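PDB 2BCG: Rab GDP-dissociation inhibitor from Saccharomyces cerevisiae, which holds the Rab GTPases Sec4 and Ypt7 in check, blocking GDP release from Sec4 and extracting GDP-bound Ypt7 from vacuolar membranes. Local coordinates for residues M142-W156 with V181-I195. Sequence-based numbering, arbitrary orientation.
Sequences MGIFEKRRMKKFLEW and VYYKFGLGNSTKEFI. With GER (geran-8-yl geran), chain D; GER (geran-8-yl geran), chain C.
Phe153 drives the edge of its ring toward the face of Phe185 in an offset edge-to-face pair, centroids 5.7 Å apart and planes at 79°. The trans chi1 of Phe153 (172°) sends its ring toward Val181 and Ile195, while its CA sits over the centre of the Phe185 ring, a CH-pi contact. Flat aromatics suit this tight part: Phe185 CZ also presses on Trp156 CB at 3.5 Å, while Val181 CG1 meets the Phe153 edge and Trp156. Leu187 CD1 lies over one face of Phe153, and Met150 SD meets Ile195 CD1 tip to tip at 3.6 Å, its unbranched chain bending to fit.

The side of Glu146, Arg149, Gly186 and Gly188 is polar and partly or fully exposed, though Met142 CE packs nearby on Thr191 CG2 and Phe194. Glu146 is long enough to reach the N-terminal turn of helix 189-195: OE2 accepts Gly188 N through its syn lone pair (2.8 Å, 161°) and Thr191 OG1 through its anti lone pair (2.7 Å). A water bridges OE2 to Ser190 OG and Thr191 N. OE1 takes both NE and NH2 of Arg149 side-on, NH2 at 2.7 Å, in a salt bridge that probably helps stabilise the carboxylate's charge. Gly186, at positive phi, closes the preceding helix with a Schellman motif, a backbone shape glycine adopts readily.

On the lipid-facing side, Lys147 and Leu154 touch both geranylgeranyl groups, Met150 CG the chain D lipid and Phe194 the chain C lipid. Helix 212-229 packs against both segments through Ile219, on Phe153 and Ile195, and through Phe216, edge-to-face with Trp156.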
ATOM      1  N   MET A 142      35.688   3.229   3.763  1.00 23.76           N
ATOM      2  CA  MET A 142      36.770   2.323   3.332  1.00 24.61           C
ATOM      3  C   MET A 142      37.990   3.147   2.947  1.00 23.34           C
ATOM      4  O   MET A 142      37.838   4.263   2.447  1.00 22.09           O
ATOM      5  CB  MET A 142      36.352   1.531   2.087  1.00 25.64           C
ATOM      6  CG  MET A 142      35.198   0.576   2.276  1.00 26.86           C
ATOM      7  SD  MET A 142      35.048  -0.457   0.818  1.00 26.95           S
ATOM      8  CE  MET A 142      33.491  -1.270   1.225  1.00 26.65           C
ATOM      9  N   GLY A 143      39.185   2.593   3.151  1.00 22.56           N
ATOM     10  CA  GLY A 143      40.405   3.197   2.619  1.00 23.06           C
ATOM     11  C   GLY A 143      40.607   2.871   1.148  1.00 22.33           C
ATOM     12  O   GLY A 143      39.907   2.012   0.585  1.00 22.90           O
ATOM     13  N   ILE A 144      41.596   3.522   0.528  1.00 22.25           N
ATOM     14  CA  ILE A 144      41.811   3.408  -0.919  1.00 23.33           C
ATOM     15  C   ILE A 144      42.055   1.970  -1.393  1.00 22.73           C
ATOM     16  O   ILE A 144      41.448   1.501  -2.356  1.00 22.65           O
ATOM     17  CB  ILE A 144      42.966   4.319  -1.413  1.00 23.25           C
ATOM     18  CG1 ILE A 144      42.653   5.791  -1.109  1.00 25.76           C
ATOM     19  CG2 ILE A 144      43.195   4.137  -2.927  1.00 25.06           C
ATOM     20  CD1 ILE A 144      43.691   6.846  -1.615  1.00 25.24           C
ATOM     21  N   PHE A 145      42.945   1.255  -0.715  1.00 22.92           N
ATOM     22  CA  PHE A 145      43.292  -0.087  -1.187  1.00 22.21           C
ATOM     23  C   PHE A 145      42.144  -1.076  -1.022  1.00 22.50           C
ATOM     24  O   PHE A 145      41.940  -1.952  -1.868  1.00 23.38           O
ATOM     25  CB  PHE A 145      44.566  -0.578  -0.503  1.00 21.35           C
ATOM     26  CG  PHE A 145      45.769   0.228  -0.881  1.00 20.65           C
ATOM     27  CD1 PHE A 145      46.372   1.079   0.037  1.00 20.77           C
ATOM     28  CD2 PHE A 145      46.272   0.176  -2.173  1.00 23.04           C
ATOM     29  CE1 PHE A 145      47.485   1.851  -0.334  1.00 21.43           C
ATOM     30  CE2 PHE A 145      47.381   0.942  -2.544  1.00 22.23           C
ATOM     31  CZ  PHE A 145      47.974   1.797  -1.617  1.00 20.66           C
ATOM     32  N   GLU A 146      41.385  -0.907   0.056  1.00 23.61           N
ATOM     33  CA  GLU A 146      40.201  -1.725   0.272  1.00 23.87           C
ATOM     34  C   GLU A 146      39.105  -1.397  -0.748  1.00 23.83           C
ATOM     35  O   GLU A 146      38.379  -2.292  -1.198  1.00 23.73           O
ATOM     36  CB  GLU A 146      39.715  -1.606   1.719  1.00 25.35           C
ATOM     37  CG  GLU A 146      38.709  -2.676   2.137  1.00 27.49           C
ATOM     38  CD  GLU A 146      39.234  -4.127   2.192  1.00 30.21           C
ATOM     39  OE1 GLU A 146      40.436  -4.400   1.993  1.00 31.62           O
ATOM     40  OE2 GLU A 146      38.410  -5.020   2.482  1.00 31.25           O
ATOM     41  N   LYS A 147      39.019  -0.130  -1.145  1.00 23.68           N
ATOM     42  CA  LYS A 147      38.063   0.272  -2.165  1.00 24.03           C
ATOM     43  C   LYS A 147      38.381  -0.354  -3.506  1.00 24.50           C
ATOM     44  O   LYS A 147      37.468  -0.780  -4.200  1.00 24.60           O
ATOM     45  CB  LYS A 147      38.023   1.780  -2.308  1.00 23.51           C
ATOM     46  CG  LYS A 147      37.153   2.445  -1.321  1.00 22.83           C
ATOM     47  CD  LYS A 147      37.040   3.913  -1.672  1.00 21.92           C
ATOM     48  CE  LYS A 147      36.287   4.629  -0.557  1.00 20.79           C
ATOM     49  NZ  LYS A 147      36.224   6.089  -0.761  1.00 19.58           N
ATOM     50  N   ARG A 148      39.673  -0.432  -3.858  1.00 23.97           N
ATOM     51  CA  ARG A 148      40.095  -1.103  -5.081  1.00 25.48           C
ATOM     52  C   ARG A 148      39.680  -2.585  -5.115  1.00 24.46           C
ATOM     53  O   ARG A 148      39.238  -3.086  -6.164  1.00 25.27           O
ATOM     54  CB  ARG A 148      41.607  -0.933  -5.300  1.00 24.67           C
ATOM     55  CG  ARG A 148      42.011   0.507  -5.603  1.00 26.89           C
ATOM     56  CD  ARG A 148      43.503   0.663  -5.911  1.00 27.89           C
ATOM     57  NE  ARG A 148      43.849   2.082  -6.000  1.00 31.30           N
ATOM     58  CZ  ARG A 148      45.074   2.563  -6.179  1.00 32.24           C
ATOM     59  NH1 ARG A 148      46.119   1.745  -6.293  1.00 33.60           N
ATOM     60  NH2 ARG A 148      45.245   3.878  -6.244  1.00 35.49           N
ATOM     61  N   ARG A 149      39.808  -3.269  -3.973  1.00 24.49           N
ATOM     62  CA  ARG A 149      39.391  -4.667  -3.870  1.00 24.36           C
ATOM     63  C   ARG A 149      37.856  -4.770  -3.949  1.00 25.14           C
ATOM     64  O   ARG A 149      37.323  -5.675  -4.585  1.00 25.05           O
ATOM     65  CB  ARG A 149      39.901  -5.313  -2.579  1.00 23.92           C
ATOM     66  CG  ARG A 149      41.417  -5.600  -2.558  1.00 23.26           C
ATOM     67  CD  ARG A 149      41.839  -6.283  -1.278  1.00 24.96           C
ATOM     68  NE  ARG A 149      41.923  -5.377  -0.129  1.00 26.76           N
ATOM     69  CZ  ARG A 149      43.018  -4.705   0.226  1.00 28.42           C
ATOM     70  NH1 ARG A 149      44.145  -4.839  -0.474  1.00 29.89           N
ATOM     71  NH2 ARG A 149      42.999  -3.895   1.283  1.00 27.96           N
ATOM     72  N   MET A 150      37.165  -3.829  -3.301  1.00 25.79           N
ATOM     73  CA  MET A 150      35.702  -3.706  -3.384  1.00 26.44           C
ATOM     74  C   MET A 150      35.214  -3.560  -4.827  1.00 26.97           C
ATOM     75  O   MET A 150      34.230  -4.191  -5.232  1.00 26.67           O
ATOM     76  CB  MET A 150      35.271  -2.485  -2.569  1.00 26.75           C
ATOM     77  CG  MET A 150      33.801  -2.130  -2.653  1.00 28.23           C
ATOM     78  SD  MET A 150      32.828  -3.431  -1.921  1.00 30.93           S
ATOM     79  CE  MET A 150      31.171  -2.776  -2.170  1.00 28.65           C
ATOM     80  N   LYS A 151      35.887  -2.698  -5.586  1.00 27.43           N
ATOM     81  CA  LYS A 151      35.572  -2.432  -6.997  1.00 28.37           C
ATOM     82  C   LYS A 151      35.649  -3.679  -7.891  1.00 29.08           C
ATOM     83  O   LYS A 151      34.748  -3.929  -8.706  1.00 29.22           O
ATOM     84  CB  LYS A 151      36.496  -1.337  -7.529  1.00 28.81           C
ATOM     85  CG  LYS A 151      36.183  -0.879  -8.934  1.00 29.90           C
ATOM     86  CD  LYS A 151      36.594   0.564  -9.100  1.00 32.93           C
ATOM     87  CE  LYS A 151      36.631   1.016 -10.554  1.00 33.49           C
ATOM     88  NZ  LYS A 151      36.945   2.487 -10.544  1.00 35.88           N
ATOM     89  N   LYS A 152      36.715  -4.464  -7.737  1.00 29.12           N
ATOM     90  CA  LYS A 152      36.838  -5.697  -8.505  1.00 29.50           C
ATOM     91  C   LYS A 152      35.714  -6.658  -8.176  1.00 29.33           C
ATOM     92  O   LYS A 152      35.178  -7.312  -9.063  1.00 29.27           O
ATOM     93  CB  LYS A 152      38.195  -6.346  -8.266  1.00 30.19           C
ATOM     94  CG  LYS A 152      39.330  -5.470  -8.743  1.00 32.12           C
ATOM     95  CD  LYS A 152      40.665  -6.114  -8.508  1.00 34.65           C
ATOM     96  CE  LYS A 152      41.653  -5.584  -9.540  1.00 34.84           C
ATOM     97  NZ  LYS A 152      43.022  -6.109  -9.314  1.00 38.97           N
ATOM     98  N   PHE A 153      35.343  -6.719  -6.898  1.00 28.60           N
ATOM     99  CA  PHE A 153      34.188  -7.505  -6.472  1.00 28.45           C
ATOM    100  C   PHE A 153      32.904  -7.064  -7.187  1.00 29.14           C
ATOM    101  O   PHE A 153      32.190  -7.891  -7.757  1.00 29.21           O
ATOM    102  CB  PHE A 153      34.018  -7.400  -4.954  1.00 27.43           C
ATOM    103  CG  PHE A 153      32.745  -8.009  -4.441  1.00 26.01           C
ATOM    104  CD1 PHE A 153      32.615  -9.388  -4.357  1.00 25.05           C
ATOM    105  CD2 PHE A 153      31.687  -7.197  -4.009  1.00 24.12           C
ATOM    106  CE1 PHE A 153      31.445  -9.971  -3.873  1.00 23.58           C
ATOM    107  CE2 PHE A 153      30.519  -7.759  -3.522  1.00 22.83           C
ATOM    108  CZ  PHE A 153      30.390  -9.153  -3.450  1.00 24.15           C
ATOM    109  N   LEU A 154      32.618  -5.767  -7.163  1.00 29.76           N
ATOM    110  CA  LEU A 154      31.395  -5.266  -7.781  1.00 30.90           C
ATOM    111  C   LEU A 154      31.427  -5.369  -9.307  1.00 32.28           C
ATOM    112  O   LEU A 154      30.379  -5.530  -9.939  1.00 32.52           O
ATOM    113  CB  LEU A 154      31.093  -3.828  -7.319  1.00 30.72           C
ATOM    114  CG  LEU A 154      30.717  -3.643  -5.839  1.00 30.34           C
ATOM    115  CD1 LEU A 154      30.536  -2.163  -5.577  1.00 30.37           C
ATOM    116  CD2 LEU A 154      29.453  -4.409  -5.436  1.00 28.96           C
ATOM    117  N   GLU A 155      32.624  -5.292  -9.898  1.00 33.44           N
ATOM    118  CA  GLU A 155      32.785  -5.497 -11.345  1.00 35.09           C
ATOM    119  C   GLU A 155      32.457  -6.941 -11.743  1.00 35.05           C
ATOM    120  O   GLU A 155      31.931  -7.192 -12.832  1.00 35.41           O
ATOM    121  CB  GLU A 155      34.204  -5.117 -11.797  1.00 34.80           C
ATOM    122  CG  GLU A 155      34.445  -3.598 -11.902  1.00 36.12           C
ATOM    123  CD  GLU A 155      35.923  -3.239 -12.089  1.00 35.81           C
ATOM    124  OE1 GLU A 155      36.802  -4.089 -11.784  1.00 38.86           O
ATOM    125  OE2 GLU A 155      36.207  -2.106 -12.534  1.00 39.12           O
ATOM    126  N   TRP A 156      32.759  -7.877 -10.854  1.00 35.42           N
ATOM    127  CA  TRP A 156      32.407  -9.277 -11.052  1.00 35.91           C
ATOM    128  C   TRP A 156      30.891  -9.486 -10.930  1.00 36.98           C
ATOM    129  O   TRP A 156      30.301 -10.199 -11.755  1.00 37.57           O
ATOM    130  CB  TRP A 156      33.198 -10.162 -10.087  1.00 34.18           C
ATOM    131  CG  TRP A 156      32.713 -11.569  -9.980  1.00 33.51           C
ATOM    132  CD1 TRP A 156      32.940 -12.589 -10.864  1.00 32.17           C
ATOM    133  CD2 TRP A 156      31.951 -12.130  -8.909  1.00 32.15           C
ATOM    134  NE1 TRP A 156      32.351 -13.744 -10.416  1.00 32.05           N
ATOM    135  CE2 TRP A 156      31.737 -13.495  -9.215  1.00 31.03           C
ATOM    136  CE3 TRP A 156      31.419 -11.613  -7.719  1.00 32.03           C
ATOM    137  CZ2 TRP A 156      31.011 -14.345  -8.380  1.00 32.61           C
ATOM    138  CZ3 TRP A 156      30.691 -12.459  -6.887  1.00 32.42           C
ATOM    139  CH2 TRP A 156      30.493 -13.813  -7.222  1.00 33.01           C
ATOM    140  N   VAL A 181      33.707 -16.379  -1.613  1.00 24.05           N
ATOM    141  CA  VAL A 181      33.649 -15.359  -2.639  1.00 23.51           C
ATOM    142  C   VAL A 181      34.431 -14.102  -2.188  1.00 23.06           C
ATOM    143  O   VAL A 181      35.190 -13.516  -2.966  1.00 23.21           O
ATOM    144  CB  VAL A 181      32.160 -15.002  -3.016  1.00 23.24           C
ATOM    145  CG1 VAL A 181      32.100 -13.742  -3.847  1.00 23.86           C
ATOM    146  CG2 VAL A 181      31.481 -16.157  -3.754  1.00 24.42           C
ATOM    147  N   TYR A 182      34.262 -13.720  -0.915  1.00 22.25           N
ATOM    148  CA  TYR A 182      34.955 -12.563  -0.362  1.00 20.88           C
ATOM    149  C   TYR A 182      36.475 -12.798  -0.426  1.00 21.77           C
ATOM    150  O   TYR A 182      37.236 -11.893  -0.804  1.00 22.14           O
ATOM    151  CB  TYR A 182      34.509 -12.314   1.087  1.00 19.41           C
ATOM    152  CG  TYR A 182      33.112 -11.682   1.313  1.00 18.01           C
ATOM    153  CD1 TYR A 182      32.362 -12.032   2.436  1.00 17.66           C
ATOM    154  CD2 TYR A 182      32.578 -10.739   0.425  1.00 19.60           C
ATOM    155  CE1 TYR A 182      31.107 -11.427   2.709  1.00 16.69           C
ATOM    156  CE2 TYR A 182      31.301 -10.120   0.677  1.00 17.37           C
ATOM    157  CZ  TYR A 182      30.591 -10.490   1.825  1.00 17.30           C
ATOM    158  OH  TYR A 182      29.351  -9.891   2.068  1.00 18.32           O
ATOM    159  N   TYR A 183      36.877 -14.033  -0.117  1.00 22.30           N
ATOM    160  CA  TYR A 183      38.301 -14.425  -0.119  1.00 22.65           C
ATOM    161  C   TYR A 183      38.939 -14.268  -1.491  1.00 22.97           C
ATOM    162  O   TYR A 183      40.059 -13.754  -1.583  1.00 23.32           O
ATOM    163  CB  TYR A 183      38.454 -15.864   0.359  1.00 22.85           C
ATOM    164  CG  TYR A 183      39.860 -16.233   0.798  1.00 22.60           C
ATOM    165  CD1 TYR A 183      40.335 -15.862   2.058  1.00 21.71           C
ATOM    166  CD2 TYR A 183      40.675 -17.021  -0.017  1.00 23.06           C
ATOM    167  CE1 TYR A 183      41.631 -16.238   2.492  1.00 22.78           C
ATOM    168  CE2 TYR A 183      41.958 -17.389   0.393  1.00 20.68           C
ATOM    169  CZ  TYR A 183      42.420 -16.997   1.641  1.00 22.20           C
ATOM    170  OH  TYR A 183      43.687 -17.376   2.069  1.00 22.34           O
ATOM    171  N   LYS A 184      38.235 -14.691  -2.543  1.00 23.56           N
ATOM    172  CA  LYS A 184      38.749 -14.571  -3.910  1.00 24.38           C
ATOM    173  C   LYS A 184      39.146 -13.114  -4.187  1.00 24.21           C
ATOM    174  O   LYS A 184      40.145 -12.840  -4.853  1.00 24.73           O
ATOM    175  CB  LYS A 184      37.717 -15.097  -4.924  0.60 24.84           C
ATOM    176  CG  LYS A 184      38.054 -14.874  -6.415  0.60 26.34           C
ATOM    177  CD  LYS A 184      39.034 -15.915  -6.989  0.60 28.57           C
ATOM    178  CE  LYS A 184      38.402 -17.296  -7.098  0.60 28.75           C
ATOM    179  NZ  LYS A 184      39.273 -18.227  -7.867  0.60 29.39           N
ATOM    180  N   PHE A 185      38.372 -12.171  -3.647  1.00 23.93           N
ATOM    181  CA  PHE A 185      38.653 -10.757  -3.839  1.00 23.56           C
ATOM    182  C   PHE A 185      39.440 -10.108  -2.708  1.00 23.80           C
ATOM    183  O   PHE A 185      39.667  -8.905  -2.740  1.00 24.46           O
ATOM    184  CB  PHE A 185      37.330 -10.027  -4.079  1.00 23.71           C
ATOM    185  CG  PHE A 185      36.639 -10.494  -5.313  1.00 23.47           C
ATOM    186  CD1 PHE A 185      35.606 -11.410  -5.224  1.00 24.58           C
ATOM    187  CD2 PHE A 185      37.076 -10.083  -6.568  1.00 23.90           C
ATOM    188  CE1 PHE A 185      34.973 -11.865  -6.379  1.00 24.89           C
ATOM    189  CE2 PHE A 185      36.450 -10.539  -7.733  1.00 24.29           C
ATOM    190  CZ  PHE A 185      35.408 -11.431  -7.629  1.00 23.63           C
ATOM    191  N   GLY A 186      39.835 -10.894  -1.713  1.00 23.67           N
ATOM    192  CA  GLY A 186      40.686 -10.425  -0.616  1.00 24.10           C
ATOM    193  C   GLY A 186      40.069  -9.374   0.289  1.00 24.43           C
ATOM    194  O   GLY A 186      40.758  -8.486   0.777  1.00 24.61           O
ATOM    195  N   LEU A 187      38.754  -9.464   0.503  1.00 23.50           N
ATOM    196  CA  LEU A 187      38.048  -8.437   1.295  1.00 24.05           C
ATOM    197  C   LEU A 187      38.156  -8.681   2.804  1.00 24.15           C
ATOM    198  O   LEU A 187      37.939  -9.798   3.259  1.00 25.41           O
ATOM    199  CB  LEU A 187      36.576  -8.370   0.867  1.00 23.53           C
ATOM    200  CG  LEU A 187      36.330  -8.253  -0.637  1.00 23.23           C
ATOM    201  CD1 LEU A 187      34.824  -8.297  -0.945  1.00 24.43           C
ATOM    202  CD2 LEU A 187      36.949  -7.000  -1.161  1.00 23.39           C
ATOM    203  N   GLY A 188      38.472  -7.632   3.574  1.00 24.43           N
ATOM    204  CA  GLY A 188      38.563  -7.734   5.035  1.00 25.21           C
ATOM    205  C   GLY A 188      37.229  -7.710   5.763  1.00 25.73           C
ATOM    206  O   GLY A 188      36.198  -7.466   5.144  1.00 25.05           O
ATOM    207  N   ASN A 189      37.240  -7.947   7.074  1.00 26.78           N
ATOM    208  CA  ASN A 189      35.996  -8.124   7.841  1.00 27.99           C
ATOM    209  C   ASN A 189      35.071  -6.911   7.835  1.00 27.30           C
ATOM    210  O   ASN A 189      33.855  -7.086   7.792  1.00 28.04           O
ATOM    211  CB  ASN A 189      36.274  -8.578   9.278  0.70 29.00           C
ATOM    212  CG  ASN A 189      36.817  -9.999   9.347  0.70 30.54           C
ATOM    213  OD1 ASN A 189      36.105 -10.978   9.072  0.70 34.35           O
ATOM    214  ND2 ASN A 189      38.089 -10.121   9.714  0.70 33.85           N
ATOM    215  N   SER A 190      35.627  -5.696   7.867  1.00 26.40           N
ATOM    216  CA  SER A 190      34.765  -4.499   7.836  1.00 25.99           C
ATOM    217  C   SER A 190      34.050  -4.368   6.478  1.00 24.56           C
ATOM    218  O   SER A 190      32.870  -4.005   6.430  1.00 23.72           O
ATOM    219  CB  SER A 190      35.508  -3.218   8.236  1.00 26.71           C
ATOM    220  OG  SER A 190      36.636  -2.999   7.428  1.00 30.07           O
ATOM    221  N   THR A 191      34.741  -4.723   5.396  1.00 23.17           N
ATOM    222  CA  THR A 191      34.146  -4.695   4.044  1.00 22.36           C
ATOM    223  C   THR A 191      33.089  -5.775   3.897  1.00 21.42           C
ATOM    224  O   THR A 191      32.007  -5.538   3.324  1.00 19.58           O
ATOM    225  CB  THR A 191      35.227  -4.821   2.953  1.00 22.61           C
ATOM    226  OG1 THR A 191      36.102  -3.701   3.044  1.00 25.85           O
ATOM    227  CG2 THR A 191      34.648  -4.837   1.570  1.00 20.95           C
ATOM    228  N   LYS A 192      33.360  -6.943   4.460  1.00 21.96           N
ATOM    229  CA  LYS A 192      32.369  -8.011   4.462  1.00 22.34           C
ATOM    230  C   LYS A 192      31.094  -7.517   5.147  1.00 22.50           C
ATOM    231  O   LYS A 192      30.012  -7.717   4.593  1.00 22.50           O
ATOM    232  CB  LYS A 192      32.894  -9.275   5.132  1.00 23.63           C
ATOM    233  CG  LYS A 192      34.101  -9.925   4.469  1.00 24.39           C
ATOM    234  CD  LYS A 192      34.388 -11.205   5.251  1.00 26.45           C
ATOM    235  CE  LYS A 192      35.807 -11.682   5.084  1.00 26.62           C
ATOM    236  NZ  LYS A 192      35.981 -12.980   5.812  1.00 26.63           N
ATOM    237  N   GLU A 193      31.223  -6.877   6.320  1.00 22.97           N
ATOM    238  CA  GLU A 193      30.054  -6.381   7.097  1.00 23.75           C
ATOM    239  C   GLU A 193      29.271  -5.366   6.281  1.00 22.12           C
ATOM    240  O   GLU A 193      28.035  -5.425   6.212  1.00 21.67           O
ATOM    241  CB  GLU A 193      30.468  -5.767   8.452  1.00 24.20           C
ATOM    242  CG  GLU A 193      29.489  -4.653   8.974  1.00 27.38           C
ATOM    243  CD  GLU A 193      29.819  -4.131  10.370  1.00 26.20           C
ATOM    244  OE1 GLU A 193      30.103  -2.907  10.541  1.00 31.53           O
ATOM    245  OE2 GLU A 193      29.777  -4.946  11.297  1.00 31.24           O
ATOM    246  N   PHE A 194      29.988  -4.455   5.641  1.00 20.25           N
ATOM    247  CA  PHE A 194      29.355  -3.442   4.799  1.00 19.31           C
ATOM    248  C   PHE A 194      28.574  -4.062   3.634  1.00 18.90           C
ATOM    249  O   PHE A 194      27.404  -3.725   3.394  1.00 18.18           O
ATOM    250  CB  PHE A 194      30.366  -2.432   4.258  1.00 19.37           C
ATOM    251  CG  PHE A 194      29.752  -1.463   3.305  1.00 20.20           C
ATOM    252  CD1 PHE A 194      29.054  -0.333   3.772  1.00 20.53           C
ATOM    253  CD2 PHE A 194      29.796  -1.708   1.927  1.00 19.61           C
ATOM    254  CE1 PHE A 194      28.442   0.546   2.861  1.00 20.90           C
ATOM    255  CE2 PHE A 194      29.183  -0.845   1.016  1.00 20.67           C
ATOM    256  CZ  PHE A 194      28.510   0.292   1.483  1.00 21.55           C
ATOM    257  N   ILE A 195      29.207  -4.962   2.881  1.00 18.78           N
ATOM    258  CA  ILE A 195      28.520  -5.581   1.760  1.00 17.99           C
ATOM    259  C   ILE A 195      27.338  -6.405   2.251  1.00 18.03           C
ATOM    260  O   ILE A 195      26.219  -6.256   1.724  1.00 19.05           O
ATOM    261  CB  ILE A 195      29.455  -6.495   0.941  1.00 17.10           C
ATOM    262  CG1 ILE A 195      30.523  -5.632   0.277  1.00 17.93           C
ATOM    263  CG2 ILE A 195      28.643  -7.303  -0.128  1.00 18.33           C
ATOM    264  CD1 ILE A 195      31.726  -6.463  -0.235  1.00 18.76           C
TER
HETATM  265  C1  GER D2000      24.743  -3.075 -11.823  1.00 51.47           C
HETATM  266  C2  GER D2000      25.748  -2.243 -10.987  1.00 52.02           C
HETATM  267  C3  GER D2000      26.739  -2.781 -10.150  1.00 51.01           C
HETATM  268  C4  GER D2000      26.938  -4.295  -9.966  1.00 51.43           C
HETATM  269  C5  GER D2000      27.649  -1.819  -9.371  1.00 51.52           C
HETATM  270  C6  GER D2000      29.072  -1.725  -9.940  1.00 50.88           C
HETATM  271  C7  GER D2000      29.772  -0.653  -9.375  1.00 49.83           C
HETATM  272  C8  GER D2000      31.153  -0.425  -9.325  1.00 48.99           C
HETATM  273  C9  GER D2000      32.147  -1.416  -9.955  1.00 48.29           C
HETATM  274  C10 GER D2000      31.677   0.857  -8.649  1.00 47.50           C
HETATM  275  C11 GER D2000      32.291   0.621  -7.258  1.00 45.01           C
HETATM  276  C12 GER D2000      33.053   1.723  -6.866  1.00 42.40           C
HETATM  277  C13 GER D2000      33.800   1.918  -5.703  1.00 40.50           C
HETATM  278  C14 GER D2000      33.887   0.864  -4.600  1.00 39.40           C
HETATM  279  C15 GER D2000      34.554   3.234  -5.517  1.00 39.28           C
HETATM  280  C16 GER D2000      35.986   3.108  -6.015  1.00 37.80           C
HETATM  281  C17 GER D2000      36.746   4.192  -5.604  1.00 37.47           C
HETATM  282  C18 GER D2000      38.106   4.183  -5.309  1.00 36.99           C
HETATM  283  C19 GER D2000      38.919   2.877  -5.428  1.00 37.00           C
HETATM  284  C20 GER D2000      38.787   5.495  -4.868  1.00 37.76           C
HETATM  285  C1  GER C4000      24.986   0.618 -14.219  1.00 64.05           C
HETATM  286  C2  GER C4000      25.288   1.824 -13.307  1.00 64.74           C
HETATM  287  C3  GER C4000      26.486   1.960 -12.590  1.00 63.65           C
HETATM  288  C4  GER C4000      27.592   0.893 -12.689  1.00 64.36           C
HETATM  289  C5  GER C4000      26.724   3.196 -11.690  1.00 63.21           C
HETATM  290  C6  GER C4000      25.850   3.200 -10.418  1.00 67.19           C
HETATM  291  C7  GER C4000      26.471   2.578  -9.324  1.00 59.43           C
HETATM  292  C8  GER C4000      25.909   1.610  -8.475  1.00 64.88           C
HETATM  293  C9  GER C4000      24.482   1.117  -8.740  1.00 61.02           C
HETATM  294  C10 GER C4000      26.716   0.991  -7.307  1.00 55.16           C
HETATM  295  C11 GER C4000      26.558   1.627  -5.908  1.00 62.53           C
HETATM  296  C12 GER C4000      27.716   1.332  -5.173  1.00 52.76           C
HETATM  297  C13 GER C4000      27.949   1.016  -3.824  1.00 59.15           C
HETATM  298  C14 GER C4000      26.809   0.940  -2.795  1.00 54.56           C
HETATM  299  C15 GER C4000      29.399   0.735  -3.388  1.00 50.32           C
HETATM  300  C16 GER C4000      29.758   1.261  -1.992  1.00 55.88           C
HETATM  301  C17 GER C4000      30.995   1.913  -1.988  1.00 53.63           C
HETATM  302  C18 GER C4000      31.763   2.380  -0.911  1.00 52.09           C
HETATM  303  C19 GER C4000      31.341   2.237   0.556  1.00 52.11           C
HETATM  304  C20 GER C4000      33.090   3.067  -1.203  1.00 52.59           C
HETATM  305  O   HOH W   1      37.797  -4.742   5.664  1.00 35.71           O